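Local coordinates for putative methyltransferase from antibiotic biosynthesis pathway (Anabaena variabilis ATCC 29413, PDB 3EGE), which is probably an S-adenosylmethionine-dependent methyltransferase, thought to act in an antibiotic biosynthesis pathway, at residues I20-A25 and L184-A189; F178-D183 and I250-I255. All coordinates share one frame; numbering follows the deposited sequence.

Contact 1 (I20-A25 and L184-A189)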
loop_
_atom_site.group_PDB
_atom_site.type_symbol
_atom_site.label_atom_id
_atom_site.label_comp_id
_atom_site.label_asym_id
_atom_site.label_seq_id
_atom_site.Cartn_x
_atom_site.Cartn_y
_atom_site.Cartn_z
ATOM N N ILE A 20 -3.338 -5.469 -11.392
ATOM C CA ILE A 20 -3.051 -6.907 -11.564
ATOM C C ILE A 20 -1.574 -7.273 -11.325
ATOM O O ILE A 20 -1.269 -8.409 -10.960
ATOM C CB ILE A 20 -3.519 -7.429 -12.966
ATOM C CG1 ILE A 20 -3.682 -8.968 -12.964
ATOM C CG2 ILE A 20 -2.581 -6.938 -14.097
ATOM C CD1 ILE A 20 -4.133 -9.573 -14.350
ATOM N N ARG A 21 -0.671 -6.318 -11.551
ATOM C CA ARG A 21 0.764 -6.522 -11.293
ATOM C C ARG A 21 1.076 -6.588 -9.806
ATOM O O ARG A 21 1.950 -7.349 -9.391
ATOM C CB ARG A 21 1.593 -5.464 -11.996
ATOM C CG ARG A 21 1.560 -5.678 -13.484
ATOM C CD ARG A 21 1.995 -4.496 -14.229
ATOM N NE ARG A 21 1.072 -3.365 -14.077
ATOM C CZ ARG A 21 1.161 -2.234 -14.771
ATOM N NH1 ARG A 21 2.063 -2.098 -15.737
ATOM N NH2 ARG A 21 0.300 -1.259 -14.549
ATOM N N ILE A 22 0.349 -5.800 -9.013
ATOM C CA ILE A 22 0.470 -5.862 -7.563
ATOM C C ILE A 22 -0.129 -7.204 -7.083
ATOM O O ILE A 22 0.515 -7.906 -6.302
ATOM C CB ILE A 22 -0.157 -4.650 -6.870
ATOM C CG1 ILE A 22 0.578 -3.372 -7.321
ATOM C CG2 ILE A 22 -0.067 -4.817 -5.350
ATOM C CD1 ILE A 22 0.098 -2.094 -6.664
ATOM N N VAL A 23 -1.305 -7.580 -7.604
ATOM C CA VAL A 23 -1.959 -8.857 -7.235
ATOM C C VAL A 23 -1.066 -10.054 -7.577
ATOM O O VAL A 23 -0.898 -10.931 -6.740
ATOM C CB VAL A 23 -3.355 -9.042 -7.923
ATOM C CG1 VAL A 23 -3.949 -10.404 -7.589
ATOM C CG2 VAL A 23 -4.302 -7.899 -7.545
ATOM N N ASN A 24 -0.518 -10.081 -8.797
ATOM C CA ASN A 24 0.416 -11.145 -9.230
ATOM C C ASN A 24 1.665 -11.227 -8.322
ATOM O O ASN A 24 2.114 -12.325 -7.989
ATOM C CB ASN A 24 0.856 -10.965 -10.703
ATOM C CG ASN A 24 -0.289 -11.161 -11.722
ATOM O OD1 ASN A 24 -1.326 -11.729 -11.424
ATOM N ND2 ASN A 24 -0.083 -10.660 -12.929
ATOM N N ALA A 25 2.182 -10.062 -7.922
ATOM C CA ALA A 25 3.316 -9.950 -6.983
ATOM C C ALA A 25 2.968 -10.582 -5.626
ATOM O O ALA A 25 3.735 -11.395 -5.110
ATOM C CB ALA A 25 3.727 -8.464 -6.795
ATOM N N LEU A 184 -0.028 2.348 -13.606
ATOM C CA LEU A 184 -0.759 1.688 -12.509
ATOM C C LEU A 184 -2.209 2.194 -12.418
ATOM O O LEU A 184 -2.469 3.400 -12.494
ATOM C CB LEU A 184 -0.097 1.908 -11.140
ATOM C CG LEU A 184 1.165 1.151 -10.783
ATOM C CD1 LEU A 184 1.772 1.749 -9.515
ATOM C CD2 LEU A 184 0.876 -0.355 -10.594
ATOM N N SER A 185 -3.129 1.245 -12.266
ATOM C CA SER A 185 -4.563 1.528 -12.098
ATOM C C SER A 185 -4.870 2.046 -10.680
ATOM O O SER A 185 -5.842 2.758 -10.468
ATOM C CB SER A 185 -5.379 0.254 -12.372
ATOM O OG SER A 185 -5.061 -0.762 -11.434
ATOM N N ASP A 186 -4.020 1.659 -9.733
ATOM C CA ASP A 186 -4.152 1.969 -8.320
ATOM C C ASP A 186 -3.442 3.298 -8.068
ATOM O O ASP A 186 -2.211 3.350 -7.946
ATOM C CB ASP A 186 -3.536 0.803 -7.521
ATOM C CG ASP A 186 -3.880 0.827 -6.047
ATOM O OD1 ASP A 186 -4.557 1.733 -5.536
ATOM O OD2 ASP A 186 -3.437 -0.114 -5.382
ATOM N N LEU A 187 -4.232 4.371 -7.962
ATOM C CA LEU A 187 -3.705 5.722 -7.845
ATOM C C LEU A 187 -3.439 6.132 -6.414
ATOM O O LEU A 187 -4.061 7.049 -5.880
ATOM C CB LEU A 187 -4.597 6.741 -8.589
ATOM C CG LEU A 187 -4.841 6.485 -10.099
ATOM C CD1 LEU A 187 -5.693 7.637 -10.735
ATOM C CD2 LEU A 187 -3.525 6.279 -10.865
ATOM N N PHE A 188 -2.487 5.421 -5.807
ATOM C CA PHE A 188 -1.933 5.800 -4.518
ATOM C C PHE A 188 -0.941 6.976 -4.758
ATOM O O PHE A 188 -0.631 7.330 -5.905
ATOM C CB PHE A 188 -1.339 4.629 -3.724
ATOM C CG PHE A 188 -0.378 3.772 -4.470
ATOM C CD1 PHE A 188 0.959 4.136 -4.586
ATOM C CD2 PHE A 188 -0.798 2.548 -5.013
ATOM C CE1 PHE A 188 1.887 3.295 -5.273
ATOM C CE2 PHE A 188 0.109 1.700 -5.693
ATOM C CZ PHE A 188 1.452 2.079 -5.819
ATOM N N ALA A 189 -0.492 7.576 -3.662
ATOM C CA ALA A 189 0.284 8.832 -3.646
ATOM C C ALA A 189 1.241 9.109 -4.839
ATOM O O ALA A 189 1.001 10.069 -5.593
ATOM C CB ALA A 189 0.988 8.985 -2.285
#
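Ile22 of the 20-25 helical turn and Phe188 of the 184-189 loop reach toward each other tip to tip, with Ile22 CD1 3.9 Å from Phe188 CE2. The methyl meets the ring at its edge, near the ring plane, so the two side chains abut rather than stack. On the isoleucine side the torsions carry CD1 outward from the helix: CG1 stands anti to the carbonyl carbon and CD1 continues the extended chain, chi2 -177°. Phe188 answers from a less common rotamer, its CG set between the backbone N and the carbonyl carbon (chi1 51°).

Asp186 brings a carboxylate into this apolar setting. Its OD2 lies at the rim of the Phe188 ring, in the ring plane, and 4.2 Å from Ile22 CD1. The charge is not left to the hydrocarbons: OD2 is hydrogen-bonded to Tyr48 OH and OD1 is salt-bridged to Arg16, which would be expected to steady a buried negative group. Leu184 adds a looser apolar neighbour, its CD2 4.4 Å from Ile22 CD1.

One helical position earlier, Arg21 lies at the margin of the contact, its chain bent at chi3. Leu184 CA sits obliquely to the guanidinium, 3.7 Å from Arg21 NH2, while NE and NH1 are bound in salt bridges to Asp19 and Asp183. No hydrogen bond joins the two segments themselves; packing alone connects them.

The contact thus illustrates how an N-terminal helix can be joined to a distant loop: the helix preceding the first strand of the central sheet, 37-41, packs, beside Tyr48 of helix 47-53, against the loop that follows strand 172-181, in a fold consistent with the Rossmann-like class I methyltransferases.

Contact 2 (F178-D183 and I250-I255)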
loop_
_atom_site.group_PDB
_atom_site.type_symbol
_atom_site.label_atom_id
_atom_site.label_comp_id
_atom_site.label_asym_id
_atom_site.label_seq_id
_atom_site.Cartn_x
_atom_site.Cartn_y
_atom_site.Cartn_z
ATOM N N PHE A 178 9.415 -3.029 -5.183
ATOM C CA PHE A 178 8.333 -3.042 -6.152
ATOM C C PHE A 178 8.512 -1.688 -6.868
ATOM O O PHE A 178 8.115 -0.623 -6.344
ATOM C CB PHE A 178 6.933 -3.201 -5.554
ATOM C CG PHE A 178 5.848 -3.055 -6.591
ATOM C CD1 PHE A 178 5.647 -4.060 -7.547
ATOM C CD2 PHE A 178 5.072 -1.882 -6.662
ATOM C CE1 PHE A 178 4.664 -3.926 -8.559
ATOM C CE2 PHE A 178 4.082 -1.729 -7.671
ATOM C CZ PHE A 178 3.891 -2.747 -8.630
ATOM N N LEU A 179 9.140 -1.739 -8.039
ATOM C CA LEU A 179 9.344 -0.554 -8.888
ATOM C C LEU A 179 7.974 -0.281 -9.475
ATOM O O LEU A 179 7.259 -1.224 -9.840
ATOM C CB LEU A 179 10.368 -0.823 -9.991
ATOM C CG LEU A 179 11.763 -1.279 -9.506
ATOM C CD1 LEU A 179 12.683 -1.694 -10.678
ATOM C CD2 LEU A 179 12.409 -0.207 -8.646
ATOM N N LEU A 180 7.592 0.986 -9.526
ATOM C CA LEU A 180 6.264 1.366 -10.001
ATOM C C LEU A 180 6.202 1.504 -11.523
ATOM O O LEU A 180 6.961 2.300 -12.080
ATOM C CB LEU A 180 5.836 2.699 -9.397
ATOM C CG LEU A 180 5.736 2.848 -7.876
ATOM C CD1 LEU A 180 5.143 4.265 -7.554
ATOM C CD2 LEU A 180 4.919 1.724 -7.243
ATOM N N PRO A 181 5.306 0.743 -12.202
ATOM C CA PRO A 181 5.099 0.999 -13.635
ATOM C C PRO A 181 4.480 2.379 -13.830
ATOM O O PRO A 181 3.927 2.940 -12.897
ATOM C CB PRO A 181 4.105 -0.077 -14.060
ATOM C CG PRO A 181 4.080 -1.089 -12.935
ATOM C CD PRO A 181 4.490 -0.389 -11.716
ATOM N N HIS A 182 4.578 2.910 -15.038
ATOM C CA HIS A 182 4.040 4.236 -15.348
ATOM C C HIS A 182 2.517 4.279 -15.489
ATOM O O HIS A 182 1.961 5.365 -15.426
ATOM C CB HIS A 182 4.668 4.780 -16.634
ATOM C CG HIS A 182 4.203 4.079 -17.876
ATOM N ND1 HIS A 182 3.177 4.564 -18.660
ATOM C CD2 HIS A 182 4.587 2.908 -18.435
ATOM C CE1 HIS A 182 2.970 3.732 -19.664
ATOM N NE2 HIS A 182 3.807 2.716 -19.545
ATOM N N ASP A 183 1.859 3.116 -15.659
ATOM C CA ASP A 183 0.403 3.013 -15.918
ATOM C C ASP A 183 -0.394 2.201 -14.884
ATOM O O ASP A 183 -1.347 1.483 -15.232
ATOM C CB ASP A 183 0.156 2.517 -17.358
ATOM C CG ASP A 183 0.866 1.215 -17.678
ATOM O OD1 ASP A 183 1.597 0.723 -16.797
ATOM O OD2 ASP A 183 0.725 0.702 -18.822
ATOM N N ILE A 250 10.269 4.472 -6.013
ATOM C CA ILE A 250 9.807 5.489 -5.059
ATOM C C ILE A 250 9.783 4.898 -3.633
ATOM O O ILE A 250 9.049 5.370 -2.760
ATOM C CB ILE A 250 8.460 6.107 -5.505
ATOM C CG1 ILE A 250 8.506 6.446 -7.013
ATOM C CG2 ILE A 250 8.149 7.423 -4.721
ATOM C CD1 ILE A 250 7.187 6.970 -7.565
ATOM N N GLY A 251 10.663 3.918 -3.392
ATOM C CA GLY A 251 10.819 3.298 -2.095
ATOM C C GLY A 251 9.788 2.260 -1.683
ATOM O O GLY A 251 9.774 1.883 -0.520
ATOM N N TYR A 252 8.947 1.790 -2.612
ATOM C CA TYR A 252 7.978 0.734 -2.292
ATOM C C TYR A 252 8.719 -0.597 -2.254
ATOM O O TYR A 252 9.540 -0.903 -3.148
ATOM C CB TYR A 252 6.805 0.700 -3.262
ATOM C CG TYR A 252 5.928 1.924 -3.159
ATOM C CD1 TYR A 252 6.231 3.092 -3.909
ATOM C CD2 TYR A 252 4.828 1.942 -2.310
ATOM C CE1 TYR A 252 5.427 4.257 -3.834
ATOM C CE2 TYR A 252 3.983 3.099 -2.211
ATOM C CZ TYR A 252 4.295 4.265 -2.982
ATOM O OH TYR A 252 3.528 5.427 -2.918
ATOM N N ARG A 253 8.413 -1.371 -1.206
ATOM C CA ARG A 253 9.095 -2.624 -0.907
ATOM C C ARG A 253 8.150 -3.711 -0.382
ATOM O O ARG A 253 7.270 -3.438 0.444
ATOM C CB ARG A 253 10.115 -2.373 0.217
ATOM C CG ARG A 253 11.258 -1.429 -0.087
ATOM C CD ARG A 253 12.314 -2.108 -0.974
ATOM N NE ARG A 253 13.404 -1.206 -1.296
ATOM C CZ ARG A 253 13.372 -0.205 -2.184
ATOM N NH1 ARG A 253 12.298 0.067 -2.883
ATOM N NH2 ARG A 253 14.442 0.547 -2.367
ATOM N N PHE A 254 8.356 -4.940 -0.862
ATOM C CA PHE A 254 7.697 -6.110 -0.281
ATOM C C PHE A 254 8.643 -6.636 0.796
ATOM O O PHE A 254 9.819 -6.867 0.508
ATOM C CB PHE A 254 7.416 -7.220 -1.295
ATOM C CG PHE A 254 6.229 -6.961 -2.161
ATOM C CD1 PHE A 254 4.949 -7.124 -1.654
ATOM C CD2 PHE A 254 6.379 -6.571 -3.498
ATOM C CE1 PHE A 254 3.811 -6.902 -2.466
ATOM C CE2 PHE A 254 5.242 -6.323 -4.320
ATOM C CZ PHE A 254 3.960 -6.500 -3.801
ATOM N N ILE A 255 8.151 -6.714 2.035
ATOM C CA ILE A 255 8.833 -7.388 3.143
ATOM C C ILE A 255 8.043 -8.703 3.280
ATOM O O ILE A 255 6.801 -8.681 3.319
ATOM C CB ILE A 255 8.728 -6.670 4.505
ATOM C CG1 ILE A 255 9.477 -5.355 4.549
ATOM C CG2 ILE A 255 9.363 -7.512 5.595
ATOM C CD1 ILE A 255 9.275 -4.697 5.930
HETATM O O HOH W 1 9.413 1.774 -5.536
#
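Phe178 and Phe254 lie side by side and point the same way, meeting obliquely: Phe254 CE2 is 3.8 Å from Phe178 CB. The ring of Tyr252 is likewise approached at a slant, by Leu180 CD1 at 3.7 Å from Tyr252 CE1, while a water molecule sits at the edge of the tyrosine, in its plane. The side chains of Phe178, Leu180, Tyr252 and Phe254 lie on one face of an antiparallel pairing between strands 172-181 and 252-258. Strand 252-258 is the reversed strand set between 126-131 and 172-181, as in Rossmann-like class I methyltransferases.

With chi1 at 174°, Phe178 CG stands anti to the backbone N and itself shares in the contact, 4.0 Å from Phe254 CE2. The Phe178 side chain is also touched by Ile22 of helix 20-30, the same helix that meets Phe254. Further along, Leu180 meets both Ile250 and Tyr252. Its CD1 comes within 3.4 Å of Ile250 CD1, a tight methyl-methyl approach between side chains crossing at about a right angle, and its CD2 lies close to Tyr252 CD1.

The backbone pairing of Phe178 with Tyr252 is only half direct. Phe178 N donates to Tyr252 O at 2.9 Å in a fairly straight bond (163°), but Tyr252 N does not reach Phe178 O directly, and the water fills the place of the return bond. That molecule donates to Phe178 O at 2.8 Å and accepts from both Tyr252 N and Ile250 N, so three backbone polar groups are satisfied; Leu180 then resumes direct pairing, with Ile248.

Arg253, whose NH1 is also salt-bridged to Asp249, bends back on the strand: Tyr252 O takes Phe178 N over one face of its carbonyl plane and Arg253 NH1, 2.9 Å away, over the opposite face.

From the N terminus the chain enters helix 20-30, then builds the parallel strands and helices of the sheet before strand 172-181 and the loop after it. There contact 1 closes, bringing residues 184-189 back to the first helix across 158 intervening residues. Contact 2 begins just upstream, at 178-183, and closes only when the chain returns through several helices to 250-255; the two loops therefore cross rather than nest. They also touch in space: Ala25 CB lies 3.6 Å from Phe254 CZ, and the rings of Phe188 and Tyr252 meet. Together they join the N-terminal helix, the loop leaving strand 172-181 and the antiparallel strands.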